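Side-chain contacts in H127A/Y244A mutant of alginate lyase AlyC3 in complex with dimannuronate (Psychromonas sp., PDB 7C8F), which derives from a PL7 alginate lyase that cleaves the polysaccharide alginate, probably by beta-elimination, and holds dimannuronate in its substrate pocket: residues P141-V146 against L214-D219; I207-K212 against S236-G241. All blocks are in the same frame, centred on the assembly; numbering follows the deposited sequence.

Overall arrangement
Both contacts cross the same buried interior between the two large antiparallel sheets of the chain, with centres about 8 Å apart. Contact 1 sets P141-V146 against L214-D219; contact 2 sets I207-K212 against S236-G241. The strands 203-210 and 213-218 are neighbours in one sheet, where T208 N and I215 O, 2.9 Å apart, probably form a hydrogen bond. I207 connects the two clusters, its CD1 lying 3.8 Å from L143 CD2, and CD1 of L214 approaches V209 CG2 at 3.9 Å. The sugar is reached from contact 1, through P141 and R144, whereas the F238 side chain in contact 2 remains about 12 Å from a bound mannuronate.

Contact 1 (P141-V146 against L214-D219); sequences PLLRVV and LIIDVD. With BEM (beta-D-mannopyranuronic acid), chain D.
L143 and I216 meet tip to tip in the core of the PL7 beta-sandwich, where the strand 143-148 of one sheet faces the strand 213-218 of the other. Both methyls of L143 approach the end of the isoleucine: I216 CD1 is 3.8 Å from L143 CD2 and nearly as close to CD1. The leucine gets there with its CG anti to the backbone N (chi1 168°). L214 enters beside this pair with a single methyl. Its CD2 is 4.2 Å from L143 CB and, more loosely, 4.4 Å from L142 CG. Two consecutive residues can both point their side chains toward the second sheet because L142 and L143 form a classic beta bulge opposite V125. No hydrogen bond spans the two segments; the contact is wholly apolar and buried, with A160 and V162 of the strand 157-163 also packing on L143.

On the other side of the strand 143-148, R144 turns to the bound mannuronate. One face of the guanidinium is turned to the O3 and O4 side of the sugar, with O3 3.8 Å above the plane of the R144 group, over its centre, and the bend at chi3 (-59°) helps to bring it there. NH1 is gripped by a salt bridge to E119 and a hydrogen bond to T121, which probably help to hold the plane in place. An alanine here would take away the face that lies under O3 and is likely to leave the E119 carboxylate without this salt-bridge mate. Hydrogen bonds to the mannuronate come from Q117, H140, K170 and Y189, while R144 lies against it. P141 touches the sugar at its carboxylate, with CD 3.6 Å from O6A of the mannuronate.

Contact 2 (I207-K212 against S236-G241); sequences ITVGNK and SYFKAG
I207, within the strand 203-210, directs its side chain at the facing sheet and passes F238 rather than meeting it head-on. Its CG2, lying anti to the backbone N, is 3.9 Å from F238 CE1, and the carbonyl O of I207 comes equally near to F238 CZ, approaching the ring obliquely. T208 points the other way, where its OG1 is hydrogen-bonded to T96. V209 returns to the interior: its CG2 lies 3.9 Å from CE1 of F238 and 4.0 Å from CZ, so CE1 rests against both CG2 methyls, of I207 and V209. With CG anti to the carbonyl carbon (chi1 -71°), the phenylalanine ring is carried toward I207 and V209. Around it, Y95 and L97 come from the sheet of I207, V82 and V125 from the other, and the F86 ring meets its own at about 55°. Beyond G210 the chain turns away to K212, which forms a salt bridge with D229 and packs on R87 of the second subunit. An aromatic ring laid against beta-branched residues of the facing sheet is plain hydrophobic core packing, joining the two sheets of the PL7 beta-sandwich, a jelly-roll fold.

Contact 1 (P141-V146 against L214-D219)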
loop_
_atom_site.group_PDB
_atom_site.type_symbol
_atom_site.label_atom_id
_atom_site.label_comp_id
_atom_site.label_asym_id
_atom_site.label_seq_id
_atom_site.Cartn_x
_atom_site.Cartn_y
_atom_site.Cartn_z
ATOM N N PRO B 141 -14.026 -1.215 3.578
ATOM C CA PRO B 141 -14.272 -0.030 2.750
ATOM C C PRO B 141 -13.705 1.211 3.409
ATOM O O PRO B 141 -13.615 1.305 4.639
ATOM C CB PRO B 141 -15.800 0.045 2.674
ATOM C CG PRO B 141 -16.264 -0.626 3.899
ATOM C CD PRO B 141 -15.226 -1.669 4.291
ATOM N N LEU B 142 -13.318 2.180 2.577
ATOM C CA LEU B 142 -12.923 3.475 3.112
ATOM C C LEU B 142 -14.078 4.132 3.851
ATOM O O LEU B 142 -13.886 4.699 4.932
ATOM C CB LEU B 142 -12.431 4.385 1.984
ATOM C CG LEU B 142 -12.083 5.813 2.416
ATOM C CD1 LEU B 142 -10.950 5.818 3.430
ATOM C CD2 LEU B 142 -11.742 6.678 1.217
ATOM N N LEU B 143 -15.285 4.062 3.290
ATOM C CA LEU B 143 -16.447 4.745 3.845
ATOM C C LEU B 143 -17.672 3.866 3.699
ATOM O O LEU B 143 -17.918 3.331 2.615
ATOM C CB LEU B 143 -16.690 6.062 3.086
ATOM C CG LEU B 143 -18.038 6.751 3.366
ATOM C CD1 LEU B 143 -18.100 7.282 4.816
ATOM C CD2 LEU B 143 -18.283 7.883 2.357
ATOM N N ARG B 144 -18.466 3.837 4.743
ATOM C CA ARG B 144 -19.793 3.335 4.703
ATOM C C ARG B 144 -20.719 4.455 5.266
ATOM O O ARG B 144 -20.495 4.933 6.319
ATOM C CB ARG B 144 -20.009 2.059 5.510
ATOM C CG ARG B 144 -19.299 0.843 4.995
ATOM C CD ARG B 144 -19.760 -0.402 5.751
ATOM N NE ARG B 144 -19.529 -0.329 7.173
ATOM C CZ ARG B 144 -20.441 -0.468 8.097
ATOM N NH1 ARG B 144 -21.674 -0.653 7.777
ATOM N NH2 ARG B 144 -20.123 -0.359 9.350
ATOM N N VAL B 145 -21.732 4.829 4.515
ATOM C CA VAL B 145 -22.745 5.756 4.973
ATOM C C VAL B 145 -23.919 4.842 5.320
ATOM O O VAL B 145 -24.425 4.146 4.507
ATOM C CB VAL B 145 -23.146 6.828 3.948
ATOM C CG1 VAL B 145 -24.187 7.749 4.566
ATOM C CG2 VAL B 145 -21.938 7.643 3.539
ATOM N N VAL B 146 -24.314 4.900 6.580
ATOM C CA VAL B 146 -25.326 4.032 7.116
ATOM C C VAL B 146 -26.440 4.679 7.892
ATOM O O VAL B 146 -26.307 5.762 8.349
ATOM C CB VAL B 146 -24.681 3.019 8.114
ATOM C CG1 VAL B 146 -23.484 2.357 7.513
ATOM C CG2 VAL B 146 -24.286 3.659 9.448
ATOM N N LEU B 214 -11.425 12.990 1.794
ATOM C CA LEU B 214 -12.776 12.465 1.730
ATOM C C LEU B 214 -13.697 13.542 2.289
ATOM O O LEU B 214 -13.593 13.904 3.469
ATOM C CB LEU B 214 -12.888 11.178 2.554
ATOM C CG LEU B 214 -14.307 10.634 2.755
ATOM C CD1 LEU B 214 -14.879 10.209 1.424
ATOM C CD2 LEU B 214 -14.273 9.449 3.697
ATOM N N ILE B 215 -14.571 14.069 1.443
ATOM C CA ILE B 215 -15.465 15.161 1.808
ATOM C C ILE B 215 -16.890 14.642 1.741
ATOM O O ILE B 215 -17.270 13.986 0.763
ATOM C CB ILE B 215 -15.276 16.364 0.869
ATOM C CG1 ILE B 215 -13.853 16.907 1.003
ATOM C CG2 ILE B 215 -16.313 17.451 1.176
ATOM C CD1 ILE B 215 -13.543 18.050 0.075
ATOM N N ILE B 216 -17.681 14.920 2.780
ATOM C CA ILE B 216 -19.102 14.574 2.783
ATOM C C ILE B 216 -19.906 15.810 3.150
ATOM O O ILE B 216 -19.687 16.403 4.218
ATOM C CB ILE B 216 -19.434 13.419 3.745
ATOM C CG1 ILE B 216 -18.533 12.218 3.451
ATOM C CG2 ILE B 216 -20.907 13.023 3.626
ATOM C CD1 ILE B 216 -18.759 11.054 4.371
ATOM N N ASP B 217 -20.841 16.180 2.280
ATOM C CA ASP B 217 -21.844 17.204 2.564
ATOM C C ASP B 217 -23.194 16.529 2.762
ATOM O O ASP B 217 -23.547 15.598 2.029
ATOM C CB ASP B 217 -21.987 18.195 1.406
ATOM C CG ASP B 217 -20.687 18.885 1.050
ATOM O OD1 ASP B 217 -19.877 19.163 1.956
ATOM O OD2 ASP B 217 -20.472 19.150 -0.153
ATOM N N VAL B 218 -23.957 17.009 3.744
ATOM C CA VAL B 218 -25.280 16.484 4.050
ATOM C C VAL B 218 -26.252 17.652 3.993
ATOM O O VAL B 218 -26.061 18.659 4.687
ATOM C CB VAL B 218 -25.308 15.790 5.420
ATOM C CG1 VAL B 218 -26.691 15.222 5.725
ATOM C CG2 VAL B 218 -24.227 14.693 5.473
ATOM N N ASP B 219 -27.266 17.532 3.141
ATOM C CA ASP B 219 -28.209 18.621 2.901
ATOM C C ASP B 219 -27.483 19.938 2.638
ATOM O O ASP B 219 -27.875 21.002 3.129
ATOM C CB ASP B 219 -29.225 18.748 4.034
ATOM C CG ASP B 219 -30.169 17.571 4.101
ATOM O OD1 ASP B 219 -30.494 16.994 3.036
ATOM O OD2 ASP B 219 -30.607 17.234 5.225
HETATM C C1 BEM D . -17.783 -5.207 5.732
HETATM C C2 BEM D . -18.857 -5.330 6.809
HETATM O O2 BEM D . -18.506 -6.352 7.729
HETATM C C3 BEM D . -18.918 -4.039 7.591
HETATM O O3 BEM D . -19.737 -4.178 8.703
HETATM C C4 BEM D . -17.584 -3.864 8.223
HETATM O O4 BEM D . -17.597 -2.865 9.200
HETATM C C5 BEM D . -16.613 -3.625 7.123
HETATM O O5 BEM D . -16.600 -4.805 6.363
HETATM C C6 BEM D . -15.277 -3.360 7.687
HETATM O O6B BEM D . -14.488 -4.268 7.792
HETATM O O6A BEM D . -15.000 -2.202 7.803
#

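Contact 2 (I207-K212 against S236-G241)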
loop_
_atom_site.group_PDB
_atom_site.type_symbol
_atom_site.label_atom_id
_atom_site.label_comp_id
_atom_site.label_asym_id
_atom_site.label_seq_id
_atom_site.Cartn_x
_atom_site.Cartn_y
_atom_site.Cartn_z
ATOM N N ILE B 207 -20.548 13.071 -1.786
ATOM C CA ILE B 207 -19.279 12.485 -1.376
ATOM C C ILE B 207 -18.256 12.804 -2.449
ATOM O O ILE B 207 -18.422 12.402 -3.608
ATOM C CB ILE B 207 -19.390 10.964 -1.200
ATOM C CG1 ILE B 207 -20.477 10.602 -0.185
ATOM C CG2 ILE B 207 -18.010 10.387 -0.823
ATOM C CD1 ILE B 207 -20.836 9.135 -0.183
ATOM N N THR B 208 -17.185 13.503 -2.077
ATOM C CA THR B 208 -16.104 13.798 -3.012
ATOM C C THR B 208 -14.816 13.155 -2.516
ATOM O O THR B 208 -14.397 13.386 -1.377
ATOM C CB THR B 208 -15.894 15.302 -3.193
ATOM O OG1 THR B 208 -17.121 15.886 -3.640
ATOM C CG2 THR B 208 -14.803 15.569 -4.251
ATOM N N VAL B 209 -14.177 12.375 -3.383
ATOM C CA VAL B 209 -12.927 11.699 -3.072
ATOM C C VAL B 209 -11.874 12.181 -4.058
ATOM O O VAL B 209 -12.119 12.217 -5.267
ATOM C CB VAL B 209 -13.097 10.172 -3.171
ATOM C CG1 VAL B 209 -11.853 9.462 -2.653
ATOM C CG2 VAL B 209 -14.343 9.716 -2.408
ATOM N N GLY B 210 -10.702 12.508 -3.559
ATOM C CA GLY B 210 -9.626 13.010 -4.396
ATOM C C GLY B 210 -8.802 14.017 -3.623
ATOM O O GLY B 210 -9.186 14.487 -2.553
ATOM N N ASN B 211 -7.616 14.312 -4.154
ATOM C CA ASN B 211 -6.721 15.275 -3.496
ATOM C C ASN B 211 -6.442 14.908 -2.034
ATOM O O ASN B 211 -6.310 15.770 -1.168
ATOM C CB ASN B 211 -7.260 16.706 -3.616
ATOM C CG ASN B 211 -6.244 17.752 -3.187
ATOM O OD1 ASN B 211 -5.049 17.613 -3.440
ATOM N ND2 ASN B 211 -6.718 18.793 -2.514
ATOM N N LYS B 212 -6.334 13.606 -1.755
ATOM C CA LYS B 212 -6.039 13.107 -0.397
ATOM C C LYS B 212 -7.116 13.480 0.620
ATOM O O LYS B 212 -6.846 13.543 1.830
ATOM C CB LYS B 212 -4.642 13.507 0.097
ATOM C CG LYS B 212 -3.535 12.861 -0.719
ATOM C CD LYS B 212 -2.168 13.298 -0.236
ATOM C CE LYS B 212 -1.094 12.573 -1.036
ATOM N NZ LYS B 212 0.285 12.921 -0.548
ATOM N N SER B 236 -9.957 3.127 -5.681
ATOM C CA SER B 236 -11.199 3.106 -4.925
ATOM C C SER B 236 -12.393 3.294 -5.856
ATOM O O SER B 236 -12.254 3.706 -7.016
ATOM C CB SER B 236 -11.152 4.171 -3.826
ATOM O OG SER B 236 -10.045 3.909 -2.953
ATOM N N TYR B 237 -13.584 2.968 -5.351
ATOM C CA TYR B 237 -14.768 3.038 -6.199
ATOM C C TYR B 237 -16.011 3.254 -5.356
ATOM O O TYR B 237 -16.036 2.966 -4.152
ATOM C CB TYR B 237 -14.938 1.798 -7.084
ATOM C CG TYR B 237 -15.081 0.466 -6.367
ATOM C CD1 TYR B 237 -13.964 -0.297 -6.028
ATOM C CD2 TYR B 237 -16.339 -0.048 -6.075
ATOM C CE1 TYR B 237 -14.110 -1.532 -5.409
ATOM C CE2 TYR B 237 -16.494 -1.279 -5.475
ATOM C CZ TYR B 237 -15.375 -2.018 -5.135
ATOM O OH TYR B 237 -15.506 -3.252 -4.517
ATOM N N PHE B 238 -17.054 3.762 -6.011
ATOM C CA PHE B 238 -18.329 4.058 -5.371
ATOM C C PHE B 238 -19.331 2.919 -5.534
ATOM O O PHE B 238 -19.399 2.271 -6.585
ATOM C CB PHE B 238 -18.982 5.283 -6.015
ATOM C CG PHE B 238 -18.312 6.591 -5.705
ATOM C CD1 PHE B 238 -18.165 7.032 -4.388
ATOM C CD2 PHE B 238 -17.902 7.426 -6.734
ATOM C CE1 PHE B 238 -17.581 8.259 -4.123
ATOM C CE2 PHE B 238 -17.333 8.655 -6.470
ATOM C CZ PHE B 238 -17.164 9.075 -5.163
ATOM N N LYS B 239 -20.160 2.729 -4.504
ATOM C CA LYS B 239 -21.362 1.914 -4.592
ATOM C C LYS B 239 -22.510 2.641 -3.916
ATOM O O LYS B 239 -22.309 3.420 -2.974
ATOM C CB LYS B 239 -21.204 0.551 -3.916
ATOM C CG LYS B 239 -20.147 -0.309 -4.588
ATOM C CD LYS B 239 -20.222 -1.772 -4.182
ATOM C CE LYS B 239 -19.675 -1.988 -2.783
ATOM N NZ LYS B 239 -19.779 -3.439 -2.436
ATOM N N ALA B 240 -23.719 2.351 -4.378
ATOM C CA ALA B 240 -24.933 2.918 -3.818
ATOM C C ALA B 240 -26.050 1.897 -3.934
ATOM O O ALA B 240 -26.169 1.222 -4.959
ATOM C CB ALA B 240 -25.332 4.213 -4.538
ATOM N N GLY B 241 -26.868 1.799 -2.889
ATOM C CA GLY B 241 -28.015 0.905 -2.899
ATOM C C GLY B 241 -28.352 0.516 -1.479
ATOM O O GLY B 241 -28.476 1.404 -0.625
#